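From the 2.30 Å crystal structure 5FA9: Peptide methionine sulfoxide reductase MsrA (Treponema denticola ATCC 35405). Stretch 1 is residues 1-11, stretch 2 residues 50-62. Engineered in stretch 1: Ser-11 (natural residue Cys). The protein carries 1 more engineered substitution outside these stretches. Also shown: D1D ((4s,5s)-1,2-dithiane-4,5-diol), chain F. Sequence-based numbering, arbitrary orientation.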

ATOM      1  N   MET B   1      -5.209  -6.385  -0.281  1.00 37.60           N
ATOM      2  CA  MET B   1      -4.259  -5.454  -0.877  1.00 51.08           C
ATOM      3  C   MET B   1      -4.067  -4.210  -0.016  1.00 44.00           C
ATOM      4  O   MET B   1      -4.969  -3.807   0.717  1.00 37.29           O
ATOM      5  N   ILE B   2      -2.881  -3.617  -0.097  1.00 37.77           N
ATOM      6  CA  ILE B   2      -2.627  -2.351   0.573  1.00 37.08           C
ATOM      7  C   ILE B   2      -3.219  -1.218  -0.254  1.00 44.16           C
ATOM      8  O   ILE B   2      -2.970  -1.119  -1.455  1.00 35.44           O
ATOM      9  N   LYS B   3      -4.012  -0.368   0.389  1.00 35.19           N
ATOM     10  CA  LYS B   3      -4.656   0.741  -0.300  1.00 34.58           C
ATOM     11  C   LYS B   3      -4.544   2.021   0.514  1.00 36.94           C
ATOM     12  O   LYS B   3      -4.145   1.993   1.680  1.00 38.34           O
ATOM     13  N   GLU B   4      -4.891   3.146  -0.101  1.00 29.73           N
ATOM     14  CA  GLU B   4      -4.804   4.428   0.581  1.00 37.54           C
ATOM     15  C   GLU B   4      -5.979   5.343   0.246  1.00 43.84           C
ATOM     16  O   GLU B   4      -6.459   5.380  -0.887  1.00 33.56           O
ATOM     17  N   ILE B   5      -6.441   6.073   1.257  1.00 32.17           N
ATOM     18  CA  ILE B   5      -7.553   7.001   1.110  1.00 32.71           C
ATOM     19  C   ILE B   5      -7.244   8.265   1.916  1.00 40.22           C
ATOM     20  O   ILE B   5      -6.528   8.209   2.917  1.00 32.83           O
ATOM     21  N   TYR B   6      -7.766   9.405   1.473  1.00 35.39           N
ATOM     22  CA  TYR B   6      -7.481  10.674   2.132  1.00 29.68           C
ATOM     23  C   TYR B   6      -8.756  11.300   2.687  1.00 36.32           C
ATOM     24  O   TYR B   6      -9.709  11.549   1.949  1.00 33.60           O
ATOM     25  N   LEU B   7      -8.765  11.555   3.992  1.00 34.02           N
ATOM     26  CA  LEU B   7      -9.965  12.037   4.668  1.00 34.65           C
ATOM     27  C   LEU B   7      -9.738  13.358   5.399  1.00 38.04           C
ATOM     28  O   LEU B   7      -8.861  13.466   6.256  1.00 34.58           O
ATOM     29  N   ALA B   8     -10.539  14.360   5.052  1.00 36.48           N
ATOM     30  CA  ALA B   8     -10.511  15.643   5.742  1.00 35.62           C
ATOM     31  C   ALA B   8     -11.751  15.797   6.616  1.00 40.93           C
ATOM     32  O   ALA B   8     -12.865  15.912   6.107  1.00 37.59           O
ATOM     33  N   GLY B   9     -11.555  15.792   7.930  1.00 41.06           N
ATOM     34  CA  GLY B   9     -12.661  15.894   8.863  1.00 41.14           C
ATOM     35  C   GLY B   9     -12.386  16.828  10.026  1.00 53.23           C
ATOM     36  O   GLY B   9     -12.599  16.468  11.183  1.00 49.37           O
ATOM     37  N   GLY B  10     -11.909  18.030   9.718  1.00 47.87           N
ATOM     38  CA  GLY B  10     -11.588  19.006  10.742  1.00 44.56           C
ATOM     39  C   GLY B  10     -10.121  18.974  11.123  1.00 53.88           C
ATOM     40  O   GLY B  10      -9.270  18.630  10.304  1.00 58.43           O
ATOM     41  N   SER B  11      -9.829  19.348  12.367  1.00 45.67           N
ATOM     42  CA  SER B  11      -8.464  19.316  12.885  1.00 50.63           C
ATOM     43  C   SER B  11      -7.884  17.910  12.773  1.00 40.02           C
ATOM     44  O   SER B  11      -8.411  16.967  13.363  1.00 37.91           O
ATOM     45  N   HIS B  50      -6.151  25.131   1.566  1.00 74.41           N
ATOM     46  CA  HIS B  50      -5.992  23.689   1.681  1.00 63.30           C
ATOM     47  C   HIS B  50      -6.798  23.160   2.859  1.00 60.40           C
ATOM     48  O   HIS B  50      -6.902  23.817   3.894  1.00 65.93           O
ATOM     49  N   ALA B  51      -7.362  21.968   2.699  1.00 48.43           N
ATOM     50  CA  ALA B  51      -8.108  21.330   3.775  1.00 43.38           C
ATOM     51  C   ALA B  51      -7.201  20.430   4.602  1.00 44.31           C
ATOM     52  O   ALA B  51      -6.365  19.709   4.059  1.00 49.24           O
ATOM     53  N   GLU B  52      -7.372  20.478   5.918  1.00 44.39           N
ATOM     54  CA  GLU B  52      -6.603  19.630   6.818  1.00 38.50           C
ATOM     55  C   GLU B  52      -7.015  18.174   6.640  1.00 38.54           C
ATOM     56  O   GLU B  52      -8.148  17.798   6.940  1.00 45.07           O
ATOM     57  N   THR B  53      -6.084  17.361   6.152  1.00 40.94           N
ATOM     58  CA  THR B  53      -6.397  16.002   5.732  1.00 40.52           C
ATOM     59  C   THR B  53      -5.426  14.989   6.334  1.00 43.63           C
ATOM     60  O   THR B  53      -4.248  15.284   6.534  1.00 35.22           O
ATOM     61  N   VAL B  54      -5.935  13.796   6.629  1.00 39.82           N
ATOM     62  CA  VAL B  54      -5.104  12.705   7.117  1.00 40.96           C
ATOM     63  C   VAL B  54      -4.996  11.599   6.072  1.00 40.68           C
ATOM     64  O   VAL B  54      -6.005  11.065   5.613  1.00 37.01           O
ATOM     65  N   LYS B  55      -3.765  11.267   5.695  1.00 41.33           N
ATOM     66  CA  LYS B  55      -3.517  10.170   4.767  1.00 28.67           C
ATOM     67  C   LYS B  55      -3.681   8.833   5.477  1.00 37.21           C
ATOM     68  O   LYS B  55      -3.064   8.594   6.513  1.00 33.31           O
ATOM     69  N   ILE B  56      -4.521   7.966   4.921  1.00 35.05           N
ATOM     70  CA  ILE B  56      -4.776   6.663   5.524  1.00 31.86           C
ATOM     71  C   ILE B  56      -4.302   5.522   4.631  1.00 36.20           C
ATOM     72  O   ILE B  56      -4.896   5.256   3.589  1.00 38.28           O
ATOM     73  N   VAL B  57      -3.240   4.842   5.050  1.00 35.71           N
ATOM     74  CA  VAL B  57      -2.767   3.655   4.349  1.00 25.63           C
ATOM     75  C   VAL B  57      -3.238   2.415   5.099  1.00 33.10           C
ATOM     76  O   VAL B  57      -2.946   2.252   6.284  1.00 34.43           O
ATOM     77  N   TYR B  58      -3.963   1.539   4.410  1.00 30.57           N
ATOM     78  CA  TYR B  58      -4.610   0.418   5.081  1.00 36.16           C
ATOM     79  C   TYR B  58      -4.580  -0.877   4.272  1.00 40.17           C
ATOM     80  O   TYR B  58      -4.393  -0.865   3.056  1.00 34.59           O
ATOM     81  N   ASP B  59      -4.767  -1.991   4.972  1.00 38.86           N
ATOM     82  CA  ASP B  59      -4.882  -3.301   4.344  1.00 37.12           C
ATOM     83  C   ASP B  59      -6.358  -3.649   4.184  1.00 33.28           C
ATOM     84  O   ASP B  59      -7.072  -3.827   5.172  1.00 36.22           O
ATOM     85  N   SER B  60      -6.810  -3.748   2.939  1.00 29.58           N
ATOM     86  CA  SER B  60      -8.221  -3.983   2.650  1.00 42.60           C
ATOM     87  C   SER B  60      -8.683  -5.374   3.081  1.00 38.24           C
ATOM     88  O   SER B  60      -9.882  -5.634   3.170  1.00 31.79           O
ATOM     89  N   SER B  61      -7.732  -6.263   3.349  1.00 37.17           N
ATOM     90  CA  SER B  61      -8.056  -7.611   3.801  1.00 37.03           C
ATOM     91  C   SER B  61      -8.508  -7.611   5.259  1.00 35.33           C
ATOM     92  O   SER B  61      -9.149  -8.555   5.718  1.00 38.21           O
ATOM     93  N   VAL B  62      -8.166  -6.549   5.982  1.00 30.58           N
ATOM     94  CA  VAL B  62      -8.554  -6.423   7.381  1.00 34.33           C
ATOM     95  C   VAL B  62      -9.718  -5.451   7.535  1.00 35.38           C
ATOM     96  O   VAL B  62     -10.765  -5.803   8.081  1.00 39.28           O
TER

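The strand that starts at Ile-2 runs antiparallel to residues 51-59, so side chains alternate between two faces of the sheet. Paired amides and carbonyls link Lys-3 with Tyr-58, Ile-5 with Ile-56 and Leu-7 with Val-54; Lys-3 N donates to Tyr-58 O at 2.7 Å.

One face carries Lys-3, Ile-5, Leu-7, Val-54, Ile-56 and Tyr-58. Tyr-58 is its largest bump. With chi1 p, its ring leans across to the first strand. Lys-3 CB sits over one ring face, 4.1 Å from the centroid of the Tyr-58 ring. Lys-3 (m, t, t, p) then leads its amine away from the second strand. Further along, Ile-5 (t, p) places CG2 4.0 Å from Tyr-58 CE1 and 3.8 Å from Ile-56 CB. This methyl therefore fills the hollow between the tyrosine ring and Ile-56 (m, m). Leu-7 (m, t) and Val-54 (t) continue the apolar face.

The other face carries Ile-2, Glu-4, Tyr-6, Lys-55, Val-57 and Asp-59. Ile-2 (m, m) reaches over with both ends: CG2 lies 3.7 Å from Val-57 CG1, and CD1 lies 3.9 Å from Asp-59 CB. Val-57 (t) also meets Glu-4, with Val-57 CG2 4.2 Å from Glu-4 CB. Tyr-6 (m) lies obliquely against the extended, all-t chain of Lys-55; Tyr-6 OH is 3.3 Å from Lys-55 CE. The same hydroxyl donates to Glu-4 OE2 at 3.1 Å. Glu-4 (p, t) and Lys-55 are too far apart for a salt bridge, but water 1 joins them, donating to Glu-4 OE1 at 3.0 Å and accepting from Lys-55 NZ at 2.9 Å.

At the start of the first strand, Ser-60 (p) points toward Met-1. Ser-60 N and OG each donate to Met-1 O at 2.9 Å. Met-1 N makes a long salt bridge with Asp-59 OD1 at 3.7 Å.

At the other end Ala-8 and Ala-51 are small. Ala-8 CB sits 3.5 Å from Thr-53 OG1 and 4.2 Å from Ala-51 CB. Thr-53 (m) places CG2 3.9 Å from Tyr-6 CB, and its OG1 donates to Ala-51 O at 2.9 Å. Beyond lie Gly-9 and Gly-10, without side chains. Water 2 bridges here, accepting from Gly-9 N at 2.9 Å and donating to Gly-10 O at 2.8 Å and Glu-52 O at 2.6 Å. Glu-52 (m, t) extends past the glycines, bringing OE2 3.3 Å from Ser-11 CA. The engineered Ser-11 (t) hydrogen-bonds through OG to D1D O2 at 3.2 Å, while Glu-52 OE1 approaches D1D C2 at 3.3 Å.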

ATOM      1  CB  MET B   1      -4.719  -5.044  -2.277  1.00 45.16           C
ATOM      2  CG  MET B   1      -4.250  -5.965  -3.390  1.00 62.86           C
ATOM      3  SD  MET B   1      -4.621  -5.273  -5.012  1.00 99.34           S
ATOM      4  CE  MET B   1      -3.751  -3.711  -4.920  1.00 57.86           C
ATOM      5  CB  ILE B   2      -1.122  -2.103   0.789  1.00 40.84           C
ATOM      6  CG1 ILE B   2      -0.495  -3.269   1.554  1.00 53.38           C
ATOM      7  CG2 ILE B   2      -0.903  -0.810   1.556  1.00 47.40           C
ATOM      8  CD1 ILE B   2      -1.111  -3.502   2.918  1.00 50.88           C
ATOM      9  CB  LYS B   3      -6.126   0.420  -0.580  1.00 31.75           C
ATOM     10  CG  LYS B   3      -6.343  -0.499  -1.772  1.00 49.38           C
ATOM     11  CD  LYS B   3      -7.756  -1.061  -1.789  1.00 56.34           C
ATOM     12  CE  LYS B   3      -8.107  -1.638  -3.152  1.00 66.74           C
ATOM     13  NZ  LYS B   3      -6.989  -2.440  -3.723  1.00 66.66           N
ATOM     14  CB  GLU B   4      -3.478   5.120   0.248  1.00 41.32           C
ATOM     15  CG  GLU B   4      -3.274   5.431  -1.222  1.00 41.21           C
ATOM     16  CD  GLU B   4      -1.879   5.952  -1.517  1.00 52.78           C
ATOM     17  OE1 GLU B   4      -0.910   5.178  -1.372  1.00 47.17           O
ATOM     18  OE2 GLU B   4      -1.753   7.138  -1.889  1.00 56.94           O
ATOM     19  CB  ILE B   5      -8.886   6.362   1.574  1.00 33.14           C
ATOM     20  CG1 ILE B   5     -10.079   7.266   1.247  1.00 29.23           C
ATOM     21  CG2 ILE B   5      -8.837   6.020   3.057  1.00 32.77           C
ATOM     22  CD1 ILE B   5     -10.342   7.417  -0.234  1.00 36.46           C
ATOM     23  CB  TYR B   6      -6.792  11.635   1.160  1.00 31.85           C
ATOM     24  CG  TYR B   6      -5.423  11.168   0.707  1.00 37.12           C
ATOM     25  CD1 TYR B   6      -5.287  10.174  -0.256  1.00 41.92           C
ATOM     26  CD2 TYR B   6      -4.267  11.722   1.242  1.00 32.06           C
ATOM     27  CE1 TYR B   6      -4.040   9.744  -0.669  1.00 35.36           C
ATOM     28  CE2 TYR B   6      -3.017  11.300   0.832  1.00 40.76           C
ATOM     29  CZ  TYR B   6      -2.909  10.311  -0.122  1.00 42.97           C
ATOM     30  OH  TYR B   6      -1.664   9.888  -0.531  1.00 49.38           O
ATOM     31  CB  LEU B   7     -10.471  10.982   5.653  1.00 30.26           C
ATOM     32  CG  LEU B   7     -10.797   9.611   5.058  1.00 32.93           C
ATOM     33  CD1 LEU B   7     -11.218   8.641   6.148  1.00 30.17           C
ATOM     34  CD2 LEU B   7     -11.876   9.730   3.993  1.00 31.70           C
ATOM     35  CB  ALA B   8     -10.415  16.785   4.743  1.00 32.45           C
ATOM     36  CB  SER B  11      -8.433  19.795  14.338  1.00 47.27           C
ATOM     37  OG  SER B  11      -7.174  19.543  14.938  1.00 48.56           O
ATOM     38  CB  HIS B  50      -4.516  23.321   1.852  1.00 57.90           C
ATOM     39  CG  HIS B  50      -3.662  23.661   0.671  1.00 79.32           C
ATOM     40  ND1 HIS B  50      -3.793  23.033  -0.549  1.00 76.98           N
ATOM     41  CD2 HIS B  50      -2.659  24.559   0.525  1.00 78.25           C
ATOM     42  CE1 HIS B  50      -2.910  23.532  -1.396  1.00 80.40           C
ATOM     43  NE2 HIS B  50      -2.209  24.459  -0.769  1.00 85.58           N
ATOM     44  CB  ALA B  51      -9.277  20.536   3.212  1.00 43.97           C
ATOM     45  CB  GLU B  52      -6.790  20.075   8.268  1.00 46.05           C
ATOM     46  CG  GLU B  52      -6.192  21.441   8.567  1.00 48.46           C
ATOM     47  CD  GLU B  52      -6.134  21.745  10.050  1.00 52.26           C
ATOM     48  OE1 GLU B  52      -5.866  22.911  10.407  1.00 64.48           O
ATOM     49  OE2 GLU B  52      -6.349  20.817  10.858  1.00 49.60           O
ATOM     50  CB  THR B  53      -6.371  15.887   4.190  1.00 42.87           C
ATOM     51  OG1 THR B  53      -7.156  16.941   3.619  1.00 40.79           O
ATOM     52  CG2 THR B  53      -6.919  14.545   3.724  1.00 40.01           C
ATOM     53  CB  VAL B  54      -5.655  12.108   8.425  1.00 36.27           C
ATOM     54  CG1 VAL B  54      -4.831  10.901   8.844  1.00 35.57           C
ATOM     55  CG2 VAL B  54      -5.659  13.156   9.521  1.00 38.76           C
ATOM     56  CB  LYS B  55      -2.117  10.283   4.162  1.00 33.26           C
ATOM     57  CG  LYS B  55      -1.726   9.117   3.268  1.00 38.37           C
ATOM     58  CD  LYS B  55      -0.371   9.353   2.622  1.00 34.78           C
ATOM     59  CE  LYS B  55       0.017   8.203   1.709  1.00 35.99           C
ATOM     60  NZ  LYS B  55       1.348   8.429   1.077  1.00 34.06           N
ATOM     61  CB  ILE B  56      -6.275   6.459   5.819  1.00 39.80           C
ATOM     62  CG1 ILE B  56      -6.819   7.612   6.667  1.00 32.59           C
ATOM     63  CG2 ILE B  56      -6.504   5.124   6.511  1.00 31.54           C
ATOM     64  CD1 ILE B  56      -6.272   7.643   8.073  1.00 43.32           C
ATOM     65  CB  VAL B  57      -1.234   3.636   4.217  1.00 29.62           C
ATOM     66  CG1 VAL B  57      -0.778   2.368   3.513  1.00 30.80           C
ATOM     67  CG2 VAL B  57      -0.751   4.869   3.470  1.00 31.91           C
ATOM     68  CB  TYR B  58      -6.062   0.778   5.409  1.00 31.59           C
ATOM     69  CG  TYR B  58      -6.950   0.939   4.191  1.00 33.07           C
ATOM     70  CD1 TYR B  58      -6.939   2.114   3.449  1.00 34.71           C
ATOM     71  CD2 TYR B  58      -7.806  -0.079   3.790  1.00 32.30           C
ATOM     72  CE1 TYR B  58      -7.751   2.268   2.340  1.00 33.31           C
ATOM     73  CE2 TYR B  58      -8.621   0.064   2.682  1.00 31.45           C
ATOM     74  CZ  TYR B  58      -8.589   1.240   1.962  1.00 39.96           C
ATOM     75  OH  TYR B  58      -9.399   1.388   0.858  1.00 36.11           O
ATOM     76  CB  ASP B  59      -4.162  -4.367   5.174  1.00 40.92           C
ATOM     77  CG  ASP B  59      -4.043  -5.699   4.450  1.00 48.11           C
ATOM     78  OD1 ASP B  59      -4.603  -5.840   3.342  1.00 48.83           O
ATOM     79  OD2 ASP B  59      -3.388  -6.611   4.996  1.00 46.06           O
ATOM     80  CB  SER B  60      -8.496  -3.784   1.158  1.00 36.77           C
ATOM     81  OG  SER B  60      -7.721  -4.675   0.374  1.00 39.98           O
ATOM     82  CB  SER B  61      -6.856  -8.543   3.625  1.00 44.87           C
ATOM     83  OG  SER B  61      -5.965  -8.446   4.722  1.00 45.63           O
ATOM     84  CB  VAL B  62      -7.380  -5.950   8.256  1.00 32.26           C
ATOM     85  CG1 VAL B  62      -7.843  -5.725   9.687  1.00 33.89           C
ATOM     86  CG2 VAL B  62      -6.243  -6.961   8.210  1.00 28.82           C
TER
HETATM   87  S1  D1D F 401      -2.661  23.802  12.248  1.00104.65           S
HETATM   88  C1  D1D F 401      -2.880  22.442  13.096  1.00 61.72           C
HETATM   89  C2  D1D F 401      -4.443  22.120  13.327  1.00 64.79           C
HETATM   90  O2  D1D F 401      -4.551  21.120  14.082  1.00 52.38           O
HETATM   91  C3  D1D F 401      -5.282  23.447  14.028  1.00 77.79           C
HETATM   92  O3  D1D F 401      -6.513  23.183  14.060  1.00 78.36           O
HETATM   93  C4  D1D F 401      -5.061  24.816  13.204  1.00 81.77           C
HETATM   94  S4  D1D F 401      -3.497  25.143  12.957  1.00117.93           S
HETATM   95  O   HOH W   1       1.719   6.506  -1.017  1.00 48.44           O
HETATM   96  O   HOH W   2      -8.845  16.223   8.906  1.00 36.92           O
HETATM   97  O   HOH W   3     -10.981  18.939   7.471  1.00 38.16           O